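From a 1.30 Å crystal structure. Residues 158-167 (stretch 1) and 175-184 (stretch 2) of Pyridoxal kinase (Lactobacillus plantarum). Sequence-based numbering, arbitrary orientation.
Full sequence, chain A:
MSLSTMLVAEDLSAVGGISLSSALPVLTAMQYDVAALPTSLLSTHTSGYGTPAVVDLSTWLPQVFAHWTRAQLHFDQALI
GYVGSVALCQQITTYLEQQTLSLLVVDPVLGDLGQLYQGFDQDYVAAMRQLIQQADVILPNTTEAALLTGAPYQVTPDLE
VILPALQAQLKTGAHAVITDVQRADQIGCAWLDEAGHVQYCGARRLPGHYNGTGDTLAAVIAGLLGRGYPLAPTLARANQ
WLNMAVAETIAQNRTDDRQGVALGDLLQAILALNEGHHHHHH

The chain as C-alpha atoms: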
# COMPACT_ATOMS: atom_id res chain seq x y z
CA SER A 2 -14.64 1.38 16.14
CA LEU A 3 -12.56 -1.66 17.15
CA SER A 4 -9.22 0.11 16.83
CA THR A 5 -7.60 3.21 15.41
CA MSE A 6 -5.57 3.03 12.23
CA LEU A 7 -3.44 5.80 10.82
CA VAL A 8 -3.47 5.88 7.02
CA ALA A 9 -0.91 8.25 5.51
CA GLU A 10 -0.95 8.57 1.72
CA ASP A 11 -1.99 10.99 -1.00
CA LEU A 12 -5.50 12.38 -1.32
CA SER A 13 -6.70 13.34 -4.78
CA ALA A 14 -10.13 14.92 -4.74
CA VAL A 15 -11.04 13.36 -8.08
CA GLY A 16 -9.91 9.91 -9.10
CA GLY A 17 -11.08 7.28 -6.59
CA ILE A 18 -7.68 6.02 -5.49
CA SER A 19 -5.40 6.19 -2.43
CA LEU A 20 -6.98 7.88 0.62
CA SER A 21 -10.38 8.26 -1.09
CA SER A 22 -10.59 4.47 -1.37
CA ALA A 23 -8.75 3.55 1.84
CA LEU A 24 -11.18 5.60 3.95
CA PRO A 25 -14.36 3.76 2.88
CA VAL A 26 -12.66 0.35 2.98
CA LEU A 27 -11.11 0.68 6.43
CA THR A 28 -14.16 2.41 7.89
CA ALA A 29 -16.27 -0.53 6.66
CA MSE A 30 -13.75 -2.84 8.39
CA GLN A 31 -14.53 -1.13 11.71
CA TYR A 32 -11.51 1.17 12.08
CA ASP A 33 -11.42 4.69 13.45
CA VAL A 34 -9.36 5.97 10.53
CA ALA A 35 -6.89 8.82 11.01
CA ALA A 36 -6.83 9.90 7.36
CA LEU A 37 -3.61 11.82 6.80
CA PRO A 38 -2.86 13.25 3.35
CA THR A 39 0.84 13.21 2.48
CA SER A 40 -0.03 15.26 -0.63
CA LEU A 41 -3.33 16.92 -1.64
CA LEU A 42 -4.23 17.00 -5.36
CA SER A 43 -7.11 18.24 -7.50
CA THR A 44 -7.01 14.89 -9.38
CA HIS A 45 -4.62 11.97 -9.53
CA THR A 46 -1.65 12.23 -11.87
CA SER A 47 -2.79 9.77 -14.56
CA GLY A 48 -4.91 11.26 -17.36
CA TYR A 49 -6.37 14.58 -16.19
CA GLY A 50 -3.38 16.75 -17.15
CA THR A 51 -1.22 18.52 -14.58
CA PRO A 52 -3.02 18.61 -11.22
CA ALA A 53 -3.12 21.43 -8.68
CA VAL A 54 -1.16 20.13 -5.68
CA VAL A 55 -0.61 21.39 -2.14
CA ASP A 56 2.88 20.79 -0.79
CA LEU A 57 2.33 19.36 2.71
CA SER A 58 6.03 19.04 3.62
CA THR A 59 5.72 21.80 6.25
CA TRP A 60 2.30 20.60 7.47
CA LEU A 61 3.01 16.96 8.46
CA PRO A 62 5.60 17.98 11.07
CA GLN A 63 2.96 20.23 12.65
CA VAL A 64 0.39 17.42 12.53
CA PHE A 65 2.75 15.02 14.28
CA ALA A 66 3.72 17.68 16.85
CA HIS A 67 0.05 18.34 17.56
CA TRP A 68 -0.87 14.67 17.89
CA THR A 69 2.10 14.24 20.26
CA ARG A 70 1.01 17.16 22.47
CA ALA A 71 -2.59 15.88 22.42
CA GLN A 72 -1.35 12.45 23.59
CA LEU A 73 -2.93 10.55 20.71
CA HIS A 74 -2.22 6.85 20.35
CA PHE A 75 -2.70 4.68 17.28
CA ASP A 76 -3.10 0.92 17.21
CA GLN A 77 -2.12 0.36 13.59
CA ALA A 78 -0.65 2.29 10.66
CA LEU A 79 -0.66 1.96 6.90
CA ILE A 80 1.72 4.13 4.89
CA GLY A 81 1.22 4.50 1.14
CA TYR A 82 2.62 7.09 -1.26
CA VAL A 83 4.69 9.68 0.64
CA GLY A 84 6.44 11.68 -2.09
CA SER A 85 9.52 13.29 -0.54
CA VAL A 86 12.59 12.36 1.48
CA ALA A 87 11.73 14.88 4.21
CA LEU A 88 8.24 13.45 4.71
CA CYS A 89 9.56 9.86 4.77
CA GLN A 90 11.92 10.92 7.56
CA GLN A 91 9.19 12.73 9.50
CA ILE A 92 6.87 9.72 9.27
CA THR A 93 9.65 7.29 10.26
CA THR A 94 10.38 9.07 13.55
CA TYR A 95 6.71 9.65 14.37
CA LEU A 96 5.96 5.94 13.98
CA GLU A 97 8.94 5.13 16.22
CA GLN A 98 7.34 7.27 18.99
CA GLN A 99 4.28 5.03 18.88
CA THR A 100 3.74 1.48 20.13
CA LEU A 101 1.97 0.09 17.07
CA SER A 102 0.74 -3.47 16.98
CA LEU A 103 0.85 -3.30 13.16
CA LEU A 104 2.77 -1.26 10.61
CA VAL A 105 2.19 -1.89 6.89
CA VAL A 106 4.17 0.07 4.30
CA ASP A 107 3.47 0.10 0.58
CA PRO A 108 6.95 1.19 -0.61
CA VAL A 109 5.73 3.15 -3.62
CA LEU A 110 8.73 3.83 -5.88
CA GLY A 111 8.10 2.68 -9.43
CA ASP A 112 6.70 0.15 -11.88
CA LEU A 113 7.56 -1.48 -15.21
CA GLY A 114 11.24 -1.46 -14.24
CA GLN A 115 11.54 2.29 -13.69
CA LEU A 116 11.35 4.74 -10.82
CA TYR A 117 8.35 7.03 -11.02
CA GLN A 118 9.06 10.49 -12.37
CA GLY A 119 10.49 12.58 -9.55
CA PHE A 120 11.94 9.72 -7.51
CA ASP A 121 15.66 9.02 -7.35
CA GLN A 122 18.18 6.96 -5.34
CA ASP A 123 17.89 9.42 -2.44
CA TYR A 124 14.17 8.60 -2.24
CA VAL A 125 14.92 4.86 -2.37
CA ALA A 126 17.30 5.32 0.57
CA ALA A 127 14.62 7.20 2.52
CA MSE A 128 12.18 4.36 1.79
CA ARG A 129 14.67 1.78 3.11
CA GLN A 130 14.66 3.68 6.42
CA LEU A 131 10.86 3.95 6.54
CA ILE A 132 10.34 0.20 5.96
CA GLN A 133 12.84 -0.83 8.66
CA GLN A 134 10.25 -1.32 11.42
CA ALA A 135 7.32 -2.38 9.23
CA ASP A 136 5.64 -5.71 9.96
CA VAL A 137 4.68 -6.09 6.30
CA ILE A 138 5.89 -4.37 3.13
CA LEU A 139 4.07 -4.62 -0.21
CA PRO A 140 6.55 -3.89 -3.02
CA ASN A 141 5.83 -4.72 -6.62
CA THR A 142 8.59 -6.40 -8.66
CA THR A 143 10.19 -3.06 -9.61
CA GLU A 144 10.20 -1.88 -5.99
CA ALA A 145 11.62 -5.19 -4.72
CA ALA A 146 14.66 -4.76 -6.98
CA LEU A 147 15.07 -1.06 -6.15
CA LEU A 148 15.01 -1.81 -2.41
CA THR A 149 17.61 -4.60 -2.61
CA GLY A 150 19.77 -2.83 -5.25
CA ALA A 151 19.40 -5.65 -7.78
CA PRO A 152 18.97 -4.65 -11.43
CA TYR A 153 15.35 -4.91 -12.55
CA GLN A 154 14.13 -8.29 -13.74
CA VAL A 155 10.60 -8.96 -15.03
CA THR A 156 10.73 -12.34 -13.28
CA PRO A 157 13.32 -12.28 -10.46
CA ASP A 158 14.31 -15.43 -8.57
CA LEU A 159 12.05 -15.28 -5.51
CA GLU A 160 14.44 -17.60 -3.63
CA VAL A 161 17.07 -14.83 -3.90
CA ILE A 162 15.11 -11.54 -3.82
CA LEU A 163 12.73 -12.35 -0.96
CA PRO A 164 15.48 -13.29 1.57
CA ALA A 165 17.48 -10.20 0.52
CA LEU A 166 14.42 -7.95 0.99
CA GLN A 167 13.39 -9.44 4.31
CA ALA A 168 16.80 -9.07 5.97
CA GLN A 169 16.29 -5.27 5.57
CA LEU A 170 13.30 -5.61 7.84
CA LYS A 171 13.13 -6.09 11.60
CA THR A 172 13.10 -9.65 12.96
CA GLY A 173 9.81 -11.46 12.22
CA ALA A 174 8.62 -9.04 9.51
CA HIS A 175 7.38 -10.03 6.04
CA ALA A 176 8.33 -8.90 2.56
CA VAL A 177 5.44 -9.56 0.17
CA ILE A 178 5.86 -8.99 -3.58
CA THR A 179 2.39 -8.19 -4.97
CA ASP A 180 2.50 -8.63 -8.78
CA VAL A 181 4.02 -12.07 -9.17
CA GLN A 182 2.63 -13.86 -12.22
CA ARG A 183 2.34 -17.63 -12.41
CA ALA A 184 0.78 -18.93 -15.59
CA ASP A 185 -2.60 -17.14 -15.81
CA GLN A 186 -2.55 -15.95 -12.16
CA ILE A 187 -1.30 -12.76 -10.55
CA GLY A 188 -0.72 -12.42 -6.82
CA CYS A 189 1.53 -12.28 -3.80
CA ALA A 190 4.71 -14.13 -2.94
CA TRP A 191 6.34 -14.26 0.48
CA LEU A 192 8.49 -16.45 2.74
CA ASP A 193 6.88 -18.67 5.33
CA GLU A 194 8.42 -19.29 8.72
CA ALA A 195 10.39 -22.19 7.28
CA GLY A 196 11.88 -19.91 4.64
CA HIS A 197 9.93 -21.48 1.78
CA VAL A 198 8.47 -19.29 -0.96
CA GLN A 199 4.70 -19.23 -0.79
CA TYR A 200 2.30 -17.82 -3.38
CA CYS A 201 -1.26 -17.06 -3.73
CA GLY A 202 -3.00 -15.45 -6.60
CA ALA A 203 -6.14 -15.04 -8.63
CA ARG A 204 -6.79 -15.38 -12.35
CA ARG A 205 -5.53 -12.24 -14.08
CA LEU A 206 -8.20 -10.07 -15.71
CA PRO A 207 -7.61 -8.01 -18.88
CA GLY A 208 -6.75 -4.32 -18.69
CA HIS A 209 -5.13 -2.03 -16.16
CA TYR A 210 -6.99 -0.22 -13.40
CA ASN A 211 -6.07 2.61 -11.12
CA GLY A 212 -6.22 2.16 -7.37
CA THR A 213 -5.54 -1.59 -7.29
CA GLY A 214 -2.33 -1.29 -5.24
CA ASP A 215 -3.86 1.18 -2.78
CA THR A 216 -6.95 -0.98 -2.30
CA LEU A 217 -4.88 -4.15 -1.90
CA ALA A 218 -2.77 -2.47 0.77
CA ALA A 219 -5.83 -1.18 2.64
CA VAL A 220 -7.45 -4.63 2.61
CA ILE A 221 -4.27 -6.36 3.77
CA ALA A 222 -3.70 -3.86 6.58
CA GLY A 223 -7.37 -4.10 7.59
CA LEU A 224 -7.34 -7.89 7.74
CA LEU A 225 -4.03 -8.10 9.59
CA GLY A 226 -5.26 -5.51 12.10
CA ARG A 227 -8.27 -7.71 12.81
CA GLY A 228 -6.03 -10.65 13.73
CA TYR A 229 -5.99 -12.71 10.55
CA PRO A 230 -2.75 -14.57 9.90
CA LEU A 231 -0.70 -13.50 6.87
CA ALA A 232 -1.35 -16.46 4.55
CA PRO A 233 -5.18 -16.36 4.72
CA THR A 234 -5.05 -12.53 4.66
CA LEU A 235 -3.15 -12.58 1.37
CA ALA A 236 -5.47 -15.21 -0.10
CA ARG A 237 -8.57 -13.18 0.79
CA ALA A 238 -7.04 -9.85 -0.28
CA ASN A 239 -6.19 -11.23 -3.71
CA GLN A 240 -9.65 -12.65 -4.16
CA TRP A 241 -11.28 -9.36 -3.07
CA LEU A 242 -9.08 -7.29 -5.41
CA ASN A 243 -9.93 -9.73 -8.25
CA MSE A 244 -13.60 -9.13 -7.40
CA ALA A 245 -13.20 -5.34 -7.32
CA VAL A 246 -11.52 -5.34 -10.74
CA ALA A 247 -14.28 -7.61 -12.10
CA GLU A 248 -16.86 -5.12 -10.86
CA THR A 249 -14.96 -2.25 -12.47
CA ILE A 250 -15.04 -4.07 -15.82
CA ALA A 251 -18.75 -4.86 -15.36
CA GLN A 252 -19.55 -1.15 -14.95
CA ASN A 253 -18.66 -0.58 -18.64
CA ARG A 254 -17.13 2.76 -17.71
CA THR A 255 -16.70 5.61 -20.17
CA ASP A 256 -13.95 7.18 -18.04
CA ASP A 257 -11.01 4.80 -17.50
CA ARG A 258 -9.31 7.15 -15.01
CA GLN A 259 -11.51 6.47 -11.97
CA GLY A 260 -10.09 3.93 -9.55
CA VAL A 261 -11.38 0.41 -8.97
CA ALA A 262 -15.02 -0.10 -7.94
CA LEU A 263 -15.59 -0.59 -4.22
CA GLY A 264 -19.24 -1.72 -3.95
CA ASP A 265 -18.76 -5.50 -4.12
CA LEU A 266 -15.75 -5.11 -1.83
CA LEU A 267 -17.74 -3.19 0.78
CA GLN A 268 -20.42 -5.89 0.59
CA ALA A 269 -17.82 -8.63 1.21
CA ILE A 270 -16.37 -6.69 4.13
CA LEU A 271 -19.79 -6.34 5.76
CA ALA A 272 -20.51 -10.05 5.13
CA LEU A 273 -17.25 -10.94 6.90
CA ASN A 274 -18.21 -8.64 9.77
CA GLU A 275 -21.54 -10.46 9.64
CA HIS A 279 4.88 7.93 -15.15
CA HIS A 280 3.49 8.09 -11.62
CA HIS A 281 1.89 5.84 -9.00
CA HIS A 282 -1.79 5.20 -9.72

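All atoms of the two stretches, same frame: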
# COMPACT_ATOMS: atom_id res chain seq x y z
N ASP A 158 14.29 -14.20 -9.34
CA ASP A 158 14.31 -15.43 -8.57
C ASP A 158 13.87 -15.11 -7.15
O ASP A 158 14.60 -14.48 -6.38
CB ASP A 158 15.72 -16.04 -8.57
CG ASP A 158 15.77 -17.43 -7.96
OD1 ASP A 158 14.83 -17.82 -7.23
OD2 ASP A 158 16.75 -18.15 -8.23
N LEU A 159 12.66 -15.55 -6.81
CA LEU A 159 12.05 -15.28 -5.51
C LEU A 159 12.86 -15.87 -4.35
O LEU A 159 12.86 -15.32 -3.24
CB LEU A 159 10.60 -15.78 -5.48
CG LEU A 159 9.63 -15.09 -6.45
CD1 LEU A 159 8.29 -15.83 -6.48
CD2 LEU A 159 9.43 -13.61 -6.11
N GLU A 160 13.56 -16.97 -4.62
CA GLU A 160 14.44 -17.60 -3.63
C GLU A 160 15.64 -16.71 -3.27
O GLU A 160 16.27 -16.90 -2.23
CB GLU A 160 14.93 -18.97 -4.13
CG GLU A 160 13.82 -19.92 -4.58
CD GLU A 160 13.11 -20.62 -3.43
OE1 GLU A 160 13.61 -20.57 -2.29
OE2 GLU A 160 12.05 -21.23 -3.68
N VAL A 161 15.97 -15.76 -4.14
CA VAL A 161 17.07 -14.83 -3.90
C VAL A 161 16.57 -13.46 -3.42
O VAL A 161 17.07 -12.92 -2.42
CB VAL A 161 17.99 -14.69 -5.15
CG1 VAL A 161 19.05 -13.62 -4.93
CG2 VAL A 161 18.66 -16.02 -5.48
N ILE A 162 15.58 -12.90 -4.12
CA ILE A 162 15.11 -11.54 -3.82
C ILE A 162 14.32 -11.42 -2.51
O ILE A 162 14.51 -10.46 -1.77
CB ILE A 162 14.39 -10.88 -5.05
CG1 ILE A 162 14.20 -9.38 -4.84
CG2 ILE A 162 13.07 -11.58 -5.38
CD1 ILE A 162 14.05 -8.59 -6.13
N LEU A 163 13.49 -12.41 -2.20
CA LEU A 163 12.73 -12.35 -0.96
C LEU A 163 13.62 -12.38 0.30
O LEU A 163 13.47 -11.53 1.17
CB LEU A 163 11.60 -13.40 -0.91
CG LEU A 163 10.42 -13.22 -1.87
CD1 LEU A 163 9.52 -14.44 -1.86
CD2 LEU A 163 9.62 -11.97 -1.54
N PRO A 164 14.56 -13.35 0.42
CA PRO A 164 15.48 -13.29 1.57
C PRO A 164 16.28 -11.98 1.66
O PRO A 164 16.48 -11.46 2.77
CB PRO A 164 16.41 -14.49 1.35
CG PRO A 164 15.61 -15.43 0.54
CD PRO A 164 14.82 -14.56 -0.40
N ALA A 165 16.72 -11.45 0.52
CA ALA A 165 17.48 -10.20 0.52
C ALA A 165 16.62 -9.03 1.02
O ALA A 165 17.07 -8.23 1.84
CB ALA A 165 18.01 -9.91 -0.86
N LEU A 166 15.38 -8.96 0.54
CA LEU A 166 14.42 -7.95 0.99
C LEU A 166 14.14 -8.07 2.48
O LEU A 166 14.15 -7.08 3.20
CB LEU A 166 13.09 -8.11 0.24
CG LEU A 166 12.77 -7.53 -1.14
CD1 LEU A 166 11.43 -8.05 -1.66
CD2 LEU A 166 12.76 -6.01 -1.09
N GLN A 167 13.88 -9.29 2.95
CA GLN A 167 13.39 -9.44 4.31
C GLN A 167 14.45 -9.17 5.38
O GLN A 167 14.12 -8.77 6.49
CB GLN A 167 12.74 -10.81 4.50
CG GLN A 167 11.80 -10.92 5.69
CD GLN A 167 10.82 -12.00 5.48
OE1 GLN A 167 9.94 -11.88 4.62
NE2 GLN A 167 10.95 -13.08 6.24
N HIS A 175 7.67 -9.34 7.29
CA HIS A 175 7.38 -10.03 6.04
C HIS A 175 7.48 -9.13 4.83
O HIS A 175 6.80 -8.10 4.76
CB HIS A 175 5.96 -10.60 6.07
CG HIS A 175 5.68 -11.43 7.27
ND1 HIS A 175 6.15 -12.72 7.41
CD2 HIS A 175 5.00 -11.15 8.41
CE1 HIS A 175 5.77 -13.20 8.57
NE2 HIS A 175 5.07 -12.27 9.20
N ALA A 176 8.31 -9.52 3.87
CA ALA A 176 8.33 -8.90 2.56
C ALA A 176 7.37 -9.66 1.65
O ALA A 176 7.48 -10.88 1.49
CB ALA A 176 9.74 -8.91 2.00
N VAL A 177 6.42 -8.95 1.07
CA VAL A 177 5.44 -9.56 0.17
C VAL A 177 5.50 -8.85 -1.18
O VAL A 177 5.19 -7.66 -1.25
CB VAL A 177 4.01 -9.44 0.75
CG1 VAL A 177 3.00 -10.10 -0.17
CG2 VAL A 177 3.93 -10.03 2.15
N ILE A 178 5.89 -9.56 -2.23
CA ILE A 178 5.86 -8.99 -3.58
C ILE A 178 4.47 -9.22 -4.17
O ILE A 178 3.98 -10.34 -4.15
CB ILE A 178 6.98 -9.56 -4.49
CG1 ILE A 178 8.35 -9.24 -3.88
CG2 ILE A 178 6.87 -8.99 -5.90
CD1 ILE A 178 9.53 -9.88 -4.61
N THR A 179 3.85 -8.17 -4.71
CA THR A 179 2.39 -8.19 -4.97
C THR A 179 1.92 -8.44 -6.41
O THR A 179 0.71 -8.56 -6.65
CB THR A 179 1.74 -6.87 -4.49
OG1 THR A 179 2.33 -5.78 -5.20
CG2 THR A 179 1.93 -6.68 -2.98
N ASP A 180 2.85 -8.53 -7.36
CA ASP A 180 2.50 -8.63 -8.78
C ASP A 180 3.14 -9.84 -9.44
O ASP A 180 3.42 -9.84 -10.64
CB ASP A 180 2.92 -7.35 -9.52
CG ASP A 180 4.43 -7.11 -9.47
OD1 ASP A 180 5.13 -7.87 -8.77
OD2 ASP A 180 4.91 -6.16 -10.12
N VAL A 181 3.37 -10.88 -8.65
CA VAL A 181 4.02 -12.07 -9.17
C VAL A 181 3.03 -12.83 -10.05
O VAL A 181 1.92 -13.13 -9.62
CB VAL A 181 4.53 -12.98 -8.03
CG1 VAL A 181 5.11 -14.28 -8.59
CG2 VAL A 181 5.60 -12.26 -7.22
N GLN A 182 3.45 -13.11 -11.28
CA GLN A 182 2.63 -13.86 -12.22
C GLN A 182 3.07 -15.31 -12.30
O GLN A 182 4.27 -15.60 -12.38
CB GLN A 182 2.66 -13.19 -13.60
CG GLN A 182 1.96 -11.84 -13.59
CD GLN A 182 1.93 -11.16 -14.93
OE1 GLN A 182 2.39 -10.03 -15.08
NE2 GLN A 182 1.37 -11.83 -15.93
N ARG A 183 2.10 -16.21 -12.23
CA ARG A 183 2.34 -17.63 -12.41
C ARG A 183 1.26 -18.15 -13.32
O ARG A 183 0.08 -18.15 -12.95
CB ARG A 183 2.31 -18.38 -11.08
CG ARG A 183 3.56 -18.19 -10.25
CD ARG A 183 3.58 -19.15 -9.09
NE ARG A 183 4.78 -18.98 -8.28
CZ ARG A 183 5.04 -19.68 -7.18
NH1 ARG A 183 4.18 -20.61 -6.75
NH2 ARG A 183 6.15 -19.45 -6.50
N ALA A 184 1.68 -18.59 -14.50
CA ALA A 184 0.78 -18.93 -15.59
C ALA A 184 -0.25 -17.80 -15.77
O ALA A 184 0.12 -16.66 -16.04
CB ALA A 184 0.10 -20.28 -15.34
O HOH W 1 9.31 -12.90 2.03
O HOH W 2 7.70 -13.40 5.21

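This contact joins a helix to an extended segment through an apolar side and one direct polar bond. Stretch 1 opens with Asp158 in the N-cap position: its OD1 accepts from Glu160 N at 3.0 Å, a capping bond that satisfies an amide in the first turn, where no preceding turn exists to do so. The helix then runs from Leu159 to Gln167.

Leu159 is the first residue to reach across. Its CA-to-CB bond points toward stretch 2; its CD2 lies 4.0 Å from Ile178 CD1 and 4.2 Å from Val181 CG2, and its CD1 lies 4.1 Å from Val181 CG1. The same CD1 sits 4.2 Å from Arg183 NH2, in an oblique approach to the guanidinium at the exposed margin of the contact. One leucine thus spans the corner that stretch 2 turns at Thr179, touching residues before and after it.

Glu160 and Val161 take no part, and the next turn supplies Ile162, whose CG2 comes within 4.0 Å of Ile178 CD1. Leu163 leaves the backbone sideways, but its end comes nearer: CD2 packs 3.7 Å from Ile178 CD1 and 3.9 Å from Ala176 O. Pro164 has no amide hydrogen to give to the turn before, and the helix kinks there; its CA-to-CB bond points away from stretch 2, and the residue is exposed. Beyond the kink, Leu166 N still bonds to Ile162 O at 2.9 Å.

Leu166 CB rests 3.9 Å from Ala176 CB, a close fit made with a small methyl, and Leu166 CD1 is 4.0 Å from Ile178 CD1. That methyl of Ile178 is therefore the hub of the apolar packing, met by Leu159, Ile162, Leu163 and Leu166. In stretch 2, the CA-to-CB bonds of Ala176 and Ile178 point toward the helix, and that of Val177 away, the alternation expected of an extended chain.

Gln167 closes the helix side with the one direct hydrogen bond across the contact. Ala176 N donates to Gln167 OE1 at 3.0 Å, nearly straight at 171°, where the two backbones come nearest in register, Gln167 CA to Ala176 CA being 5.4 Å. Two waters also donate to this oxygen. Water 1, its O 2.9 Å from Gln167 OE1, also donates to Ala176 O, 2.8 Å away; water 2, its O 2.8 Å from Gln167 OE1, links it to His175 ND1, also 2.8 Å from that water. Leucines and isoleucines fill the space, and one amide side chain makes the direct polar link where the backbones come nearest.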